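Alginate lyase (Chitinophaga sp. MD30, PDB 6KCW) cleaves the polysaccharide alginate, probably by the beta-elimination usual for polysaccharide lyases, and binds a calcium ion. Local coordinates at residues A[4-9]-A[235-240]; A[72-77]-A[94-99]; A[66-71]-A[205-210]. All blocks are in the same frame, centred on the assembly; numbering follows the deposited sequence.

Contact 1. Residues A[4-9]-A[235-240]; sequences SSLSIN and LVLRKI. With CA (calcium ion), chain C.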
ATOM      1  N   SER A   4      12.760  10.350   6.899  1.00 47.21           N
ATOM      2  CA  SER A   4      12.800   9.079   7.607  1.00 45.50           C
ATOM      3  C   SER A   4      11.638   8.912   8.576  1.00 43.92           C
ATOM      4  O   SER A   4      11.408   7.798   9.050  1.00 45.03           O
ATOM      5  CB  SER A   4      14.134   8.897   8.353  1.00 42.77           C
ATOM      6  OG  SER A   4      14.528  10.073   9.017  1.00 48.78           O
ATOM      7  N   SER A   5      10.889   9.975   8.857  1.00 44.12           N
ATOM      8  CA  SER A   5       9.643   9.878   9.599  1.00 42.81           C
ATOM      9  C   SER A   5       8.637  10.875   9.033  1.00 48.14           C
ATOM     10  O   SER A   5       9.003  11.919   8.482  1.00 47.24           O
ATOM     11  CB  SER A   5       9.849  10.140  11.091  1.00 46.46           C
ATOM     12  OG  SER A   5      10.333  11.452  11.303  1.00 51.05           O
ATOM     13  N   LEU A   6       7.361  10.539   9.167  1.00 44.43           N
ATOM     14  CA  LEU A   6       6.303  11.419   8.705  1.00 46.47           C
ATOM     15  C   LEU A   6       5.126  11.281   9.651  1.00 41.08           C
ATOM     16  O   LEU A   6       4.862  10.197  10.175  1.00 43.33           O
ATOM     17  CB  LEU A   6       5.845  11.097   7.273  1.00 39.01           C
ATOM     18  CG  LEU A   6       6.741  11.412   6.079  1.00 43.58           C
ATOM     19  CD1 LEU A   6       6.060  10.916   4.818  1.00 39.64           C
ATOM     20  CD2 LEU A   6       7.044  12.899   5.976  1.00 43.71           C
ATOM     21  N   SER A   7       4.407  12.382   9.839  1.00 41.53           N
ATOM     22  CA  SER A   7       3.185  12.366  10.633  1.00 42.35           C
ATOM     23  C   SER A   7       2.232  13.356   9.983  1.00 44.41           C
ATOM     24  O   SER A   7       2.464  14.569  10.016  1.00 48.27           O
ATOM     25  CB  SER A   7       3.461  12.723  12.087  1.00 42.17           C
ATOM     26  OG  SER A   7       2.986  11.693  12.929  1.00 46.36           O
ATOM     27  N   ILE A   8       1.181  12.833   9.364  1.00 40.77           N
ATOM     28  CA  ILE A   8       0.299  13.621   8.521  1.00 40.60           C
ATOM     29  C   ILE A   8      -1.118  13.174   8.845  1.00 41.10           C
ATOM     30  O   ILE A   8      -1.485  12.027   8.572  1.00 42.97           O
ATOM     31  CB  ILE A   8       0.602  13.438   7.021  1.00 39.87           C
ATOM     32  CG1 ILE A   8       2.113  13.512   6.751  1.00 40.13           C
ATOM     33  CG2 ILE A   8      -0.113  14.503   6.199  1.00 41.62           C
ATOM     34  CD1 ILE A   8       2.549  13.076   5.352  1.00 35.86           C
ATOM     35  N   ASN A   9      -1.909  14.060   9.440  1.00 44.50           N
ATOM     36  CA  ASN A   9      -3.312  13.772   9.694  1.00 42.44           C
ATOM     37  C   ASN A   9      -4.232  14.716   8.950  1.00 41.57           C
ATOM     38  O   ASN A   9      -5.454  14.637   9.127  1.00 40.60           O
ATOM     39  CB  ASN A   9      -3.625  13.830  11.193  1.00 39.59           C
ATOM     40  CG  ASN A   9      -3.205  15.144  11.824  1.00 41.78           C
ATOM     41  OD1 ASN A   9      -2.926  16.125  11.128  1.00 43.49           O
ATOM     42  ND2 ASN A   9      -3.143  15.164  13.150  1.00 37.90           N
ATOM     43  N   LEU A 235      -1.531   9.288   9.079  1.00 39.74           N
ATOM     44  CA  LEU A 235      -0.372   8.540   8.613  1.00 37.11           C
ATOM     45  C   LEU A 235       0.831   8.827   9.499  1.00 38.57           C
ATOM     46  O   LEU A 235       1.251   9.980   9.627  1.00 38.48           O
ATOM     47  CB  LEU A 235      -0.045   8.904   7.166  1.00 39.84           C
ATOM     48  CG  LEU A 235       1.278   8.290   6.687  1.00 39.76           C
ATOM     49  CD1 LEU A 235       1.185   6.767   6.567  1.00 37.36           C
ATOM     50  CD2 LEU A 235       1.731   8.907   5.386  1.00 38.37           C
ATOM     51  N   VAL A 236       1.403   7.781  10.091  1.00 38.53           N
ATOM     52  CA  VAL A 236       2.627   7.895  10.882  1.00 38.40           C
ATOM     53  C   VAL A 236       3.648   6.928  10.300  1.00 38.05           C
ATOM     54  O   VAL A 236       3.446   5.708  10.319  1.00 38.84           O
ATOM     55  CB  VAL A 236       2.391   7.627  12.375  1.00 38.71           C
ATOM     56  CG1 VAL A 236       3.692   7.780  13.140  1.00 35.36           C
ATOM     57  CG2 VAL A 236       1.344   8.587  12.919  1.00 33.59           C
ATOM     58  N   LEU A 237       4.738   7.468   9.772  1.00 38.08           N
ATOM     59  CA  LEU A 237       5.817   6.679   9.201  1.00 38.83           C
ATOM     60  C   LEU A 237       7.055   6.833  10.067  1.00 36.48           C
ATOM     61  O   LEU A 237       7.350   7.932  10.542  1.00 37.72           O
ATOM     62  CB  LEU A 237       6.120   7.129   7.763  1.00 42.76           C
ATOM     63  CG  LEU A 237       7.343   6.591   7.031  1.00 39.84           C
ATOM     64  CD1 LEU A 237       7.016   5.274   6.377  1.00 39.15           C
ATOM     65  CD2 LEU A 237       7.822   7.573   5.977  1.00 39.12           C
ATOM     66  N   ARG A 238       7.797   5.743  10.261  1.00 40.77           N
ATOM     67  CA  ARG A 238       9.005   5.828  11.077  1.00 41.58           C
ATOM     68  C   ARG A 238      10.064   4.837  10.620  1.00 41.34           C
ATOM     69  O   ARG A 238       9.832   3.621  10.618  1.00 40.73           O
ATOM     70  CB  ARG A 238       8.682   5.604  12.550  1.00 44.96           C
ATOM     71  CG  ARG A 238       9.841   5.937  13.443  1.00 45.03           C
ATOM     72  CD  ARG A 238       9.385   6.033  14.867  1.00 49.84           C
ATOM     73  NE  ARG A 238       9.271   4.723  15.493  1.00 57.18           N
ATOM     74  CZ  ARG A 238      10.289   4.096  16.070  1.00 56.71           C
ATOM     75  NH1 ARG A 238      11.487   4.674  16.058  1.00 52.87           N
ATOM     76  NH2 ARG A 238      10.115   2.898  16.647  1.00 51.71           N
ATOM     77  N   LYS A 239      11.230   5.375  10.266  1.00 40.85           N
ATOM     78  CA  LYS A 239      12.444   4.593  10.068  1.00 41.68           C
ATOM     79  C   LYS A 239      12.932   4.075  11.413  1.00 40.04           C
ATOM     80  O   LYS A 239      13.422   4.837  12.249  1.00 43.98           O
ATOM     81  CB  LYS A 239      13.519   5.448   9.407  1.00 40.44           C
ATOM     82  CG  LYS A 239      14.845   4.745   9.241  1.00 43.53           C
ATOM     83  CD  LYS A 239      15.958   5.737   8.925  1.00 47.44           C
ATOM     84  CE  LYS A 239      16.962   5.138   7.945  1.00 44.74           C
ATOM     85  NZ  LYS A 239      18.129   6.031   7.678  1.00 43.08           N
ATOM     86  N   ILE A 240      12.820   2.778  11.629  1.00 40.77           N
ATOM     87  CA  ILE A 240      13.257   2.242  12.907  1.00 43.11           C
ATOM     88  C   ILE A 240      14.777   2.092  12.949  1.00 43.79           C
ATOM     89  O   ILE A 240      15.396   2.343  13.985  1.00 47.43           O
ATOM     90  CB  ILE A 240      12.517   0.924  13.183  1.00 41.11           C
ATOM     91  CG1 ILE A 240      11.010   1.188  13.261  1.00 39.98           C
ATOM     92  CG2 ILE A 240      13.025   0.274  14.442  1.00 38.13           C
ATOM     93  CD1 ILE A 240      10.172  -0.052  13.414  1.00 41.82           C
TER
HETATM   94 CA    CA C 302      -7.369  13.938   9.976  1.00 45.25          CA
HETATM   95  O   HOH W   1      -9.109  14.576  11.024  1.00 30.00           O
HETATM   96  O   HOH W   2      -6.509  13.119  12.368  1.00 35.68           O

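Contact 2. Residues A[72-77]-A[94-99]; sequences YELDYD and FGFSIG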
ATOM      1  N   TYR A  72      11.387  -0.712   9.111  1.00 43.11           N
ATOM      2  CA  TYR A  72      10.442   0.360   8.861  1.00 40.11           C
ATOM      3  C   TYR A  72       9.075  -0.060   9.374  1.00 40.78           C
ATOM      4  O   TYR A  72       8.772  -1.249   9.512  1.00 36.87           O
ATOM      5  CB  TYR A  72      10.364   0.721   7.361  1.00 37.37           C
ATOM      6  CG  TYR A  72      11.020   2.047   7.033  1.00 38.96           C
ATOM      7  CD1 TYR A  72      10.348   3.250   7.268  1.00 41.37           C
ATOM      8  CD2 TYR A  72      12.320   2.103   6.531  1.00 34.14           C
ATOM      9  CE1 TYR A  72      10.940   4.477   6.983  1.00 39.14           C
ATOM     10  CE2 TYR A  72      12.929   3.318   6.248  1.00 37.37           C
ATOM     11  CZ  TYR A  72      12.229   4.506   6.471  1.00 42.99           C
ATOM     12  OH  TYR A  72      12.812   5.727   6.201  1.00 39.07           O
ATOM     13  N   GLU A  73       8.254   0.945   9.670  1.00 40.57           N
ATOM     14  CA  GLU A  73       6.872   0.693  10.026  1.00 38.10           C
ATOM     15  C   GLU A  73       6.052   1.878   9.571  1.00 36.09           C
ATOM     16  O   GLU A  73       6.587   2.961   9.326  1.00 40.92           O
ATOM     17  CB  GLU A  73       6.701   0.484  11.532  1.00 39.80           C
ATOM     18  CG  GLU A  73       6.996   1.743  12.293  1.00 39.98           C
ATOM     19  CD  GLU A  73       6.695   1.610  13.733  1.00 42.14           C
ATOM     20  OE1 GLU A  73       6.224   0.526  14.136  1.00 41.86           O
ATOM     21  OE2 GLU A  73       6.934   2.592  14.465  1.00 49.58           O
ATOM     22  N   LEU A  74       4.742   1.673   9.463  1.00 34.87           N
ATOM     23  CA  LEU A  74       3.848   2.812   9.299  1.00 38.99           C
ATOM     24  C   LEU A  74       2.480   2.449   9.855  1.00 37.89           C
ATOM     25  O   LEU A  74       2.176   1.277  10.102  1.00 39.85           O
ATOM     26  CB  LEU A  74       3.763   3.283   7.830  1.00 39.09           C
ATOM     27  CG  LEU A  74       3.447   2.342   6.665  1.00 34.35           C
ATOM     28  CD1 LEU A  74       1.951   2.038   6.574  1.00 33.93           C
ATOM     29  CD2 LEU A  74       3.929   2.963   5.369  1.00 40.02           C
ATOM     30  N   ASP A  75       1.671   3.481  10.066  1.00 36.85           N
ATOM     31  CA  ASP A  75       0.307   3.368  10.566  1.00 38.09           C
ATOM     32  C   ASP A  75      -0.553   4.384   9.831  1.00 35.80           C
ATOM     33  O   ASP A  75      -0.101   5.490   9.528  1.00 34.31           O
ATOM     34  CB  ASP A  75       0.200   3.637  12.092  1.00 37.71           C
ATOM     35  CG  ASP A  75       0.535   2.418  12.938  1.00 39.86           C
ATOM     36  OD1 ASP A  75       1.740   2.156  13.172  1.00 41.56           O
ATOM     37  OD2 ASP A  75      -0.407   1.720  13.377  1.00 37.78           O
ATOM     38  N   TYR A  76      -1.796   4.009   9.565  1.00 33.58           N
ATOM     39  CA  TYR A  76      -2.749   4.905   8.932  1.00 36.87           C
ATOM     40  C   TYR A  76      -4.130   4.316   9.133  1.00 39.45           C
ATOM     41  O   TYR A  76      -4.280   3.135   9.473  1.00 39.24           O
ATOM     42  CB  TYR A  76      -2.465   5.100   7.435  1.00 38.51           C
ATOM     43  CG  TYR A  76      -2.622   3.837   6.613  1.00 38.01           C
ATOM     44  CD1 TYR A  76      -1.550   2.980   6.424  1.00 36.94           C
ATOM     45  CD2 TYR A  76      -3.846   3.497   6.047  1.00 36.51           C
ATOM     46  CE1 TYR A  76      -1.685   1.826   5.680  1.00 38.19           C
ATOM     47  CE2 TYR A  76      -3.991   2.345   5.324  1.00 38.21           C
ATOM     48  CZ  TYR A  76      -2.905   1.514   5.140  1.00 36.49           C
ATOM     49  OH  TYR A  76      -3.036   0.362   4.406  1.00 37.01           O
ATOM     50  N   ASP A  77      -5.136   5.154   8.929  1.00 37.69           N
ATOM     51  CA  ASP A  77      -6.517   4.712   8.900  1.00 38.97           C
ATOM     52  C   ASP A  77      -7.022   4.775   7.476  1.00 37.67           C
ATOM     53  O   ASP A  77      -6.577   5.607   6.680  1.00 37.92           O
ATOM     54  CB  ASP A  77      -7.408   5.568   9.803  1.00 39.75           C
ATOM     55  CG  ASP A  77      -7.059   5.408  11.252  1.00 42.15           C
ATOM     56  OD1 ASP A  77      -6.846   4.249  11.675  1.00 39.65           O
ATOM     57  OD2 ASP A  77      -6.973   6.434  11.959  1.00 44.47           O
ATOM     58  N   PHE A  94      -0.834   2.419   2.480  1.00 39.09           N
ATOM     59  CA  PHE A  94       0.588   2.724   2.465  1.00 34.77           C
ATOM     60  C   PHE A  94       1.401   1.469   2.743  1.00 37.02           C
ATOM     61  O   PHE A  94       1.137   0.756   3.715  1.00 33.59           O
ATOM     62  CB  PHE A  94       0.898   3.809   3.498  1.00 36.64           C
ATOM     63  CG  PHE A  94       0.285   5.147   3.160  1.00 38.09           C
ATOM     64  CD1 PHE A  94      -1.034   5.415   3.470  1.00 37.95           C
ATOM     65  CD2 PHE A  94       1.031   6.121   2.513  1.00 34.80           C
ATOM     66  CE1 PHE A  94      -1.598   6.642   3.152  1.00 42.94           C
ATOM     67  CE2 PHE A  94       0.478   7.348   2.193  1.00 37.27           C
ATOM     68  CZ  PHE A  94      -0.839   7.612   2.501  1.00 38.58           C
ATOM     69  N   GLY A  95       2.375   1.198   1.873  1.00 40.23           N
ATOM     70  CA  GLY A  95       3.278   0.083   2.034  1.00 36.33           C
ATOM     71  C   GLY A  95       4.722   0.462   1.771  1.00 40.37           C
ATOM     72  O   GLY A  95       5.083   1.642   1.790  1.00 37.89           O
ATOM     73  N   PHE A  96       5.561  -0.540   1.508  1.00 42.94           N
ATOM     74  CA  PHE A  96       6.993  -0.338   1.356  1.00 41.76           C
ATOM     75  C   PHE A  96       7.491  -1.119   0.158  1.00 40.28           C
ATOM     76  O   PHE A  96       6.865  -2.088  -0.281  1.00 40.22           O
ATOM     77  CB  PHE A  96       7.767  -0.773   2.610  1.00 39.11           C
ATOM     78  CG  PHE A  96       7.463   0.062   3.830  1.00 39.14           C
ATOM     79  CD1 PHE A  96       8.028   1.320   3.983  1.00 39.53           C
ATOM     80  CD2 PHE A  96       6.619  -0.413   4.824  1.00 37.65           C
ATOM     81  CE1 PHE A  96       7.752   2.093   5.106  1.00 39.86           C
ATOM     82  CE2 PHE A  96       6.344   0.351   5.955  1.00 36.65           C
ATOM     83  CZ  PHE A  96       6.916   1.602   6.098  1.00 36.49           C
ATOM     84  N   SER A  97       8.643  -0.686  -0.358  1.00 37.55           N
ATOM     85  CA  SER A  97       9.311  -1.344  -1.465  1.00 36.85           C
ATOM     86  C   SER A  97      10.793  -1.496  -1.155  1.00 36.88           C
ATOM     87  O   SER A  97      11.475  -0.511  -0.863  1.00 36.66           O
ATOM     88  CB  SER A  97       9.165  -0.546  -2.742  1.00 38.35           C
ATOM     89  OG  SER A  97      10.052   0.544  -2.640  1.00 41.97           O
ATOM     90  N   ILE A  98      11.296  -2.716  -1.284  1.00 40.01           N
ATOM     91  CA  ILE A  98      12.707  -3.029  -1.091  1.00 40.35           C
ATOM     92  C   ILE A  98      13.368  -3.188  -2.454  1.00 38.62           C
ATOM     93  O   ILE A  98      12.766  -3.738  -3.385  1.00 39.40           O
ATOM     94  CB  ILE A  98      12.863  -4.299  -0.230  1.00 36.90           C
ATOM     95  CG1 ILE A  98      12.491  -3.990   1.219  1.00 38.86           C
ATOM     96  CG2 ILE A  98      14.269  -4.856  -0.320  1.00 37.06           C
ATOM     97  CD1 ILE A  98      12.611  -5.184   2.151  1.00 35.17           C
ATOM     98  N   GLY A  99      14.598  -2.681  -2.578  1.00 38.44           N
ATOM     99  CA  GLY A  99      15.373  -2.834  -3.805  1.00 38.64           C
ATOM    100  C   GLY A  99      14.687  -2.262  -5.030  1.00 39.21           C
ATOM    101  O   GLY A  99      14.239  -1.110  -5.048  1.00 38.83           O
TER
HETATM  102  O   HOH W   3      -0.928  -0.696   3.689  1.00 33.06           O

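Contact 3. Residues A[66-71]-A[205-210]; sequences VSDGTE and LIKNMT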
ATOM      1  N   VAL A  66      11.957   7.341   0.695  1.00 41.59           N
ATOM      2  CA  VAL A  66      12.259   7.488   2.113  1.00 43.46           C
ATOM      3  C   VAL A  66      13.724   7.142   2.326  1.00 43.98           C
ATOM      4  O   VAL A  66      14.363   6.480   1.505  1.00 40.40           O
ATOM      5  CB  VAL A  66      11.365   6.618   3.020  1.00 37.74           C
ATOM      6  CG1 VAL A  66       9.893   6.887   2.743  1.00 34.23           C
ATOM      7  CG2 VAL A  66      11.713   5.136   2.841  1.00 37.27           C
ATOM      8  N   SER A  67      14.263   7.632   3.435  1.00 44.10           N
ATOM      9  CA  SER A  67      15.633   7.315   3.788  1.00 39.74           C
ATOM     10  C   SER A  67      15.785   5.807   3.888  1.00 43.04           C
ATOM     11  O   SER A  67      14.976   5.135   4.534  1.00 45.13           O
ATOM     12  CB  SER A  67      15.994   7.985   5.104  1.00 42.32           C
ATOM     13  OG  SER A  67      17.244   7.535   5.564  1.00 50.23           O
ATOM     14  N   ASP A  68      16.805   5.274   3.215  1.00 48.33           N
ATOM     15  CA  ASP A  68      17.001   3.833   3.164  1.00 44.76           C
ATOM     16  C   ASP A  68      17.266   3.278   4.555  1.00 44.17           C
ATOM     17  O   ASP A  68      18.000   3.870   5.349  1.00 44.64           O
ATOM     18  CB  ASP A  68      18.171   3.485   2.248  1.00 45.77           C
ATOM     19  CG  ASP A  68      17.873   3.762   0.790  1.00 51.95           C
ATOM     20  OD1 ASP A  68      16.960   4.576   0.527  1.00 47.46           O
ATOM     21  OD2 ASP A  68      18.547   3.155  -0.088  1.00 46.90           O
ATOM     22  N   GLY A  69      16.668   2.124   4.839  1.00 44.73           N
ATOM     23  CA  GLY A  69      16.883   1.441   6.099  1.00 40.64           C
ATOM     24  C   GLY A  69      16.516  -0.019   5.980  1.00 40.85           C
ATOM     25  O   GLY A  69      15.989  -0.471   4.960  1.00 42.05           O
ATOM     26  N   THR A  70      16.798  -0.752   7.062  1.00 43.98           N
ATOM     27  CA  THR A  70      16.505  -2.175   7.179  1.00 41.95           C
ATOM     28  C   THR A  70      15.239  -2.476   7.965  1.00 40.20           C
ATOM     29  O   THR A  70      14.727  -3.597   7.858  1.00 35.61           O
ATOM     30  CB  THR A  70      17.673  -2.908   7.852  1.00 40.29           C
ATOM     31  OG1 THR A  70      17.931  -2.322   9.135  1.00 41.36           O
ATOM     32  CG2 THR A  70      18.921  -2.798   6.999  1.00 39.92           C
ATOM     33  N   GLU A  71      14.730  -1.513   8.749  1.00 39.09           N
ATOM     34  CA  GLU A  71      13.539  -1.696   9.575  1.00 38.92           C
ATOM     35  C   GLU A  71      12.639  -0.480   9.489  1.00 42.78           C
ATOM     36  O   GLU A  71      13.060   0.638   9.809  1.00 43.37           O
ATOM     37  CB  GLU A  71      13.888  -1.933  11.040  1.00 39.84           C
ATOM     38  CG  GLU A  71      14.099  -3.372  11.367  1.00 39.33           C
ATOM     39  CD  GLU A  71      15.556  -3.686  11.492  1.00 44.70           C
ATOM     40  OE1 GLU A  71      15.874  -4.824  11.898  1.00 52.40           O
ATOM     41  OE2 GLU A  71      16.381  -2.789  11.202  1.00 40.85           O
ATOM     42  N   LEU A 205      17.690  -3.021   0.938  1.00 41.49           N
ATOM     43  CA  LEU A 205      17.182  -1.951   1.787  1.00 41.79           C
ATOM     44  C   LEU A 205      15.755  -1.555   1.431  1.00 41.62           C
ATOM     45  O   LEU A 205      15.355  -1.562   0.266  1.00 43.18           O
ATOM     46  CB  LEU A 205      18.081  -0.721   1.680  1.00 39.64           C
ATOM     47  CG  LEU A 205      19.508  -1.028   2.129  1.00 42.08           C
ATOM     48  CD1 LEU A 205      20.371   0.216   2.173  1.00 43.19           C
ATOM     49  CD2 LEU A 205      19.464  -1.684   3.476  1.00 39.26           C
ATOM     50  N   ILE A 206      14.979  -1.222   2.460  1.00 39.04           N
ATOM     51  CA  ILE A 206      13.732  -0.505   2.239  1.00 39.45           C
ATOM     52  C   ILE A 206      14.080   0.862   1.675  1.00 41.12           C
ATOM     53  O   ILE A 206      14.824   1.635   2.291  1.00 41.15           O
ATOM     54  CB  ILE A 206      12.921  -0.379   3.533  1.00 39.12           C
ATOM     55  CG1 ILE A 206      12.551  -1.756   4.068  1.00 36.11           C
ATOM     56  CG2 ILE A 206      11.683   0.426   3.280  1.00 38.71           C
ATOM     57  CD1 ILE A 206      12.958  -1.933   5.475  1.00 42.61           C
ATOM     58  N   LYS A 207      13.550   1.164   0.497  1.00 41.05           N
ATOM     59  CA  LYS A 207      13.940   2.360  -0.226  1.00 40.79           C
ATOM     60  C   LYS A 207      12.841   3.403  -0.325  1.00 41.52           C
ATOM     61  O   LYS A 207      13.142   4.597  -0.304  1.00 39.83           O
ATOM     62  CB  LYS A 207      14.416   1.992  -1.636  1.00 41.76           C
ATOM     63  CG  LYS A 207      15.846   1.472  -1.664  1.00 44.38           C
ATOM     64  CD  LYS A 207      16.267   1.105  -3.065  1.00 46.36           C
ATOM     65  CE  LYS A 207      17.784   1.180  -3.199  1.00 56.91           C
ATOM     66  NZ  LYS A 207      18.498   0.373  -2.151  1.00 48.33           N
ATOM     67  N   ASN A 208      11.578   3.004  -0.438  1.00 38.20           N
ATOM     68  CA  ASN A 208      10.556   4.027  -0.467  1.00 40.37           C
ATOM     69  C   ASN A 208       9.228   3.469   0.024  1.00 41.31           C
ATOM     70  O   ASN A 208       9.021   2.256   0.102  1.00 42.87           O
ATOM     71  CB  ASN A 208      10.456   4.683  -1.865  1.00 44.26           C
ATOM     72  CG  ASN A 208      10.045   3.736  -2.972  1.00 43.09           C
ATOM     73  OD1 ASN A 208       9.094   2.968  -2.839  1.00 47.61           O
ATOM     74  ND2 ASN A 208      10.734   3.835  -4.103  1.00 32.61           N
ATOM     75  N   MET A 209       8.350   4.395   0.408  1.00 42.28           N
ATOM     76  CA  MET A 209       7.002   4.080   0.851  1.00 40.75           C
ATOM     77  C   MET A 209       6.038   4.171  -0.334  1.00 40.31           C
ATOM     78  O   MET A 209       6.048   5.156  -1.083  1.00 39.52           O
ATOM     79  CB  MET A 209       6.584   5.029   1.979  1.00 36.13           C
ATOM     80  CG  MET A 209       5.148   4.859   2.417  1.00 35.73           C
ATOM     81  SD  MET A 209       4.580   6.082   3.608  1.00 46.62           S
ATOM     82  CE  MET A 209       4.634   7.590   2.651  1.00 36.62           C
ATOM     83  N   THR A 210       5.228   3.132  -0.516  1.00 37.11           N
ATOM     84  CA  THR A 210       4.240   3.101  -1.579  1.00 35.94           C
ATOM     85  C   THR A 210       2.917   3.654  -1.080  1.00 38.08           C
ATOM     86  O   THR A 210       2.468   3.333   0.020  1.00 36.61           O
ATOM     87  CB  THR A 210       4.020   1.680  -2.094  1.00 39.03           C
ATOM     88  OG1 THR A 210       3.527   0.858  -1.033  1.00 39.55           O
ATOM     89  CG2 THR A 210       5.324   1.081  -2.643  1.00 39.63           C
TER

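Contact 1. Residues A[4-9]-A[235-240]
Leu6 and Leu237 meet as an antiparallel hydrogen-bonded pair, their side chains lying side by side and pointing the same way. The isobutyl groups touch branch to branch, with Leu6 CD1 4.0 Å from Leu237 CD2. The two CG atoms leave the backbone differently: that of Leu237 is anti to its own N (chi1 171°), that of Leu6 anti to its carbonyl carbon. On the same face, Ile8 CD1 comes to 4.2 Å from Leu235 CD2. Five backbone bonds fix this register. Leu6 and Leu237 bond to each other in both directions, the bond from Leu237 N to Leu6 O measuring 2.8 Å; Ile8 and Leu235 repeat the pattern. Beyond Leu6 the last bond runs from Lys239 N to Ser4 O at 2.7 Å, with the donor nearly along the C=O axis (172°). CB of Ser4 rests against CB and CD of Lys239, whose NZ carries on to a hydrogen bond with Ser67. The other face, with Ser5, Ser7, Val236 and Arg238, is exposed: Ser7 OG lies 3.5 Å from Val236 CG2.

Outside this first shell, Phe27 of helix 20-27 touches Leu6, Ile8 and Leu235, while Phe94 and Phe96 of strand 94-99 reach Leu235 and Leu237. The face carrying the leucines is thus the inward one. Past the last bridge, Asn9 O binds the calcium ion at 2.2 Å, in company with Asn11, Gly43, Asp233 and water. The strand axes run at 170° to each other. This antiparallel ladder adds the N-terminal strand to strand 228-241, as fits a concanavalin-like beta-sandwich, and its far end leads directly into the calcium site.

Contact 2. Residues A[72-77]-A[94-99]
Leu74 and Tyr76 both hold CG between the backbone N and the carbonyl carbon (chi1 52° for Leu74), whereas Phe94 and Phe96 hold CG anti to the carbonyl carbon; all four side chains point from CA toward the opposing strand, and these torsions set where each CG goes. Leu74 and Phe96 meet tip to tip, Leu74 CD2 standing 3.4 Å from Phe96 CZ. The other methyl, CD1, lies 3.2 Å from Phe94 O. Tyr72 CB stands over one face of the Phe96 ring, offset toward the rim, a CH-pi contact 4.0 Å from the centroid. At the other end Phe94 turns its edge to the face of Tyr76, the planes inclined at 61° and the centroids 5.4 Å apart. A water near the Tyr76 ring plane lies between Tyr76 OH and Phe94 O, but both distances are so short that this bridge is doubtful in detail. An alanine in place of Tyr76 would probably leave the Phe94 edge without its aromatic face. The strand axes are 7.8 Å apart and no direct hydrogen bond crosses. The contact is therefore cohesion between the facing sheets of the sandwich through aromatic and aliphatic groups; the polar link found here runs through a water.

Contact 3. Residues A[66-71]-A[205-210]
The Asp68 carboxylate has the side chain of Lys207 on one face: CG of Lys207 stands over that face, 3.6 Å from Asp68 OD2. The pair lies on the antiparallel pairing of strands 60-69 and 206-215, in the smaller sheet of the sandwich. The ammonium nitrogen, Lys207 NZ, approaches the same oxygen from that side at 3.5 Å, a salt bridge whose hydrogen bond is weak. Leu205 CD1 sits close to the carboxylate plane, 3.9 Å from Asp68 CB. The second flat group, the carboxylate of Glu71, receives Thr70 OG1 at OE2 from above its plane (44° out of it); Arg241 forms a salt bridge with the same oxygen.

The strand axes lie at 152°, and Gly69 and Ile206 form a hydrogen-bonded pair. In it, the bond from Gly69 N to Ile206 O lies in the carbonyl plane and measures 3.2 Å. The return bond, Ile206 N to Gly69 O, is shorter. Farther along, Val66 N bonds to Lys207 O, so the carbonyls of the consecutive Ile206 and Lys207 both face strand 60-69. That irregularity accompanies a classic beta bulge, in which Lys207 and Asn208 together face Ser97 of strand 94-99; Asn208 OD1 is hydrogen-bonded to Ser97 OG. A second classic bulge, Thr70 and Glu71 opposite Arg241, lies where the chain passes into the next strand.

Two apolar contacts flank the pairing. Val66 and Met209 cross at about a right angle, CG1 of Val66 lying 3.9 Å from CB of Met209. Thr70 CG2, set anti to the carbonyl carbon, is the branch that meets Leu205 CD2, while OG1 is left for Glu71. On the inward side a methyl packs against a backbone carbonyl oxygen: Ile206 CD1 reaches to 3.4 Å from Thr70 O.

From the N terminus, segment 4-9 pairs with 235-240, near the other end of the chain, so contact 1 closes a loop holding nearly the whole chain. Segment 66-71 comes next and runs straight into 72-77. The chain then turns back to 94-99, closing contact 2 after a short excursion, and only much later does 205-210 return to close contact 3. The three are nested without crossing: contact 2 within contact 3, contact 3 within contact 1. Contact 1 belongs to the larger sheet and contact 3 to the smaller, while contact 2 spans the two. Val236 N with Asp75 O joins contacts 1 and 2; Gly95 O with Thr210 N joins contacts 2 and 3.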